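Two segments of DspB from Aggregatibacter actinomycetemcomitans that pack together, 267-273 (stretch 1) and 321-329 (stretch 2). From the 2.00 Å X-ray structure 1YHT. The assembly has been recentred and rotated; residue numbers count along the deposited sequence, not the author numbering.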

# COMPACT_ATOMS: atom_id res chain seq x y z
N PHE A 267 16.09 -6.37 9.84
CA PHE A 267 14.74 -5.98 9.50
C PHE A 267 13.99 -7.09 8.83
O PHE A 267 14.54 -7.82 8.00
CB PHE A 267 14.72 -4.75 8.57
CG PHE A 267 14.94 -3.45 9.30
CD1 PHE A 267 13.87 -2.73 9.79
CD2 PHE A 267 16.22 -2.98 9.53
CE1 PHE A 267 14.08 -1.54 10.49
CE2 PHE A 267 16.45 -1.78 10.22
CZ PHE A 267 15.40 -1.05 10.69
N THR A 268 12.70 -7.17 9.17
CA THR A 268 11.74 -7.87 8.34
C THR A 268 11.53 -7.09 7.06
O THR A 268 11.18 -5.92 7.09
CB THR A 268 10.43 -8.02 9.10
OG1 THR A 268 10.70 -8.77 10.28
CG2 THR A 268 9.38 -8.72 8.29
N VAL A 269 11.79 -7.74 5.93
CA VAL A 269 11.60 -7.08 4.65
C VAL A 269 10.84 -8.01 3.69
O VAL A 269 11.26 -9.16 3.46
CB VAL A 269 12.93 -6.68 4.02
CG1 VAL A 269 12.66 -5.86 2.76
CG2 VAL A 269 13.84 -5.87 5.02
N LEU A 270 9.79 -7.46 3.09
CA LEU A 270 9.06 -8.12 1.99
C LEU A 270 9.46 -7.46 0.68
O LEU A 270 9.59 -6.23 0.60
CB LEU A 270 7.53 -8.02 2.16
CG LEU A 270 6.91 -8.83 3.28
CD1 LEU A 270 7.18 -8.16 4.66
CD2 LEU A 270 5.41 -9.01 3.06
N ASN A 271 9.64 -8.30 -0.34
CA ASN A 271 10.09 -7.87 -1.61
C ASN A 271 8.89 -7.51 -2.49
O ASN A 271 8.10 -8.35 -2.86
CB ASN A 271 10.93 -9.00 -2.25
CG ASN A 271 11.59 -8.60 -3.57
OD1 ASN A 271 11.39 -7.49 -4.06
ND2 ASN A 271 12.40 -9.51 -4.14
N TYR A 272 8.78 -6.24 -2.82
CA TYR A 272 7.70 -5.74 -3.66
C TYR A 272 8.23 -5.34 -5.05
O TYR A 272 7.51 -4.68 -5.80
CB TYR A 272 7.04 -4.57 -2.98
CG TYR A 272 5.90 -4.89 -2.01
CD1 TYR A 272 6.08 -5.74 -0.93
CD2 TYR A 272 4.64 -4.30 -2.16
CE1 TYR A 272 5.05 -5.99 -0.01
CE2 TYR A 272 3.62 -4.54 -1.23
CZ TYR A 272 3.82 -5.40 -0.16
OH TYR A 272 2.82 -5.65 0.82
N ASN A 273 9.49 -5.72 -5.35
CA ASN A 273 10.21 -5.36 -6.62
C ASN A 273 9.29 -4.89 -7.72
O ASN A 273 8.61 -5.70 -8.33
CB ASN A 273 11.01 -6.57 -7.12
CG ASN A 273 11.85 -6.28 -8.38
OD1 ASN A 273 11.53 -5.38 -9.16
ND2 ASN A 273 12.90 -7.04 -8.57
N GLU A 321 16.05 -15.32 4.56
CA GLU A 321 15.99 -14.05 5.30
C GLU A 321 14.91 -13.06 4.83
O GLU A 321 14.63 -12.07 5.53
CB GLU A 321 17.34 -13.33 5.23
CG GLU A 321 18.46 -14.12 5.88
CD GLU A 321 19.75 -13.31 6.02
OE1 GLU A 321 20.00 -12.41 5.19
OE2 GLU A 321 20.52 -13.59 6.96
N ILE A 322 14.42 -13.26 3.61
CA ILE A 322 13.42 -12.39 3.03
C ILE A 322 12.05 -12.90 3.50
O ILE A 322 11.70 -14.07 3.35
CB ILE A 322 13.53 -12.27 1.47
CG1 ILE A 322 14.84 -11.58 1.07
CG2 ILE A 322 12.32 -11.51 0.91
CD1 ILE A 322 15.21 -11.76 -0.42
N ALA A 323 11.29 -12.02 4.10
CA ALA A 323 10.09 -12.42 4.84
C ALA A 323 8.93 -12.83 3.88
O ALA A 323 8.08 -13.59 4.25
CB ALA A 323 9.70 -11.29 5.78
N GLY A 324 8.98 -12.39 2.64
CA GLY A 324 7.86 -12.58 1.70
C GLY A 324 7.89 -11.62 0.53
O GLY A 324 8.95 -11.04 0.23
N ALA A 325 6.72 -11.45 -0.11
CA ALA A 325 6.59 -10.72 -1.38
C ALA A 325 5.15 -10.50 -1.70
O ALA A 325 4.28 -11.21 -1.18
CB ALA A 325 7.25 -11.50 -2.53
N ALA A 326 4.88 -9.51 -2.52
CA ALA A 326 3.51 -9.29 -3.00
C ALA A 326 3.50 -8.83 -4.43
O ALA A 326 4.43 -8.16 -4.87
CB ALA A 326 2.83 -8.26 -2.15
N LEU A 327 2.46 -9.22 -5.16
CA LEU A 327 2.06 -8.55 -6.39
C LEU A 327 1.31 -7.29 -6.01
O LEU A 327 0.37 -7.37 -5.23
CB LEU A 327 1.11 -9.39 -7.20
CG LEU A 327 0.61 -8.84 -8.55
CD1 LEU A 327 1.70 -8.75 -9.59
CD2 LEU A 327 -0.52 -9.73 -9.15
N SER A 328 1.63 -6.18 -6.65
CA SER A 328 0.90 -4.93 -6.52
C SER A 328 0.16 -4.59 -7.82
O SER A 328 0.76 -4.53 -8.88
CB SER A 328 1.89 -3.81 -6.15
OG SER A 328 2.47 -3.96 -4.85
N ILE A 329 -1.16 -4.39 -7.74
CA ILE A 329 -1.96 -4.00 -8.87
C ILE A 329 -2.39 -2.57 -8.65
O ILE A 329 -3.29 -2.30 -7.86
CB ILE A 329 -3.24 -4.88 -9.02
CG1 ILE A 329 -2.88 -6.38 -9.06
CG2 ILE A 329 -4.04 -4.40 -10.25
CD1 ILE A 329 -4.10 -7.37 -9.14
O HOH W 1 13.03 -10.36 6.41
O HOH W 2 4.83 -5.40 -5.42

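Parts of the two stretches pair as parallel strands, their directions 41° apart, and all direct hydrogen bonds between them are backbone to backbone. Stretch 2 begins with a water-mediated link. Water 1 donates to Glu-321 O at 2.5 Å and accepts from Val-269 N at 2.9 Å, so it joins two backbone groups that do not meet directly. Ile-322 follows, its CG2 3.6 Å from Val-269 O. The backbone then bonds directly: Ala-323 N donates to Val-269 O at 2.9 Å. The Ala-323 methyl points toward stretch 1 and makes apolar contact, with CB 3.6 Å from Thr-268 CG2 and 4.2 Å from Leu-270 CD1.

Gly-324 O accepts a nearly straight hydrogen bond from Asn-271 N, at 2.9 Å. Leu-270 CA also approaches this oxygen, at 3.4 Å. Ala-325 pairs with Asn-271 in a parallel bridge, and their side chains share one face of the sheet. Asn-271 O receives a weak bond from Ala-326 N at 3.4 Å and a CA-H contact from Ala-325 CA at 3.2 Å.

Ala-326 CB sits over one face of the Tyr-272 ring, 3.9 Å from its centroid, in a CH-pi contact. Leu-327 points away. Ser-328 OG lies 3.5 Å from Tyr-272 CD2. Water 2 lies 2.8 Å from each of Tyr-272 O, Ala-326 O and Ser-328 OG, bridging the stretches again. Ile-329 is out of reach.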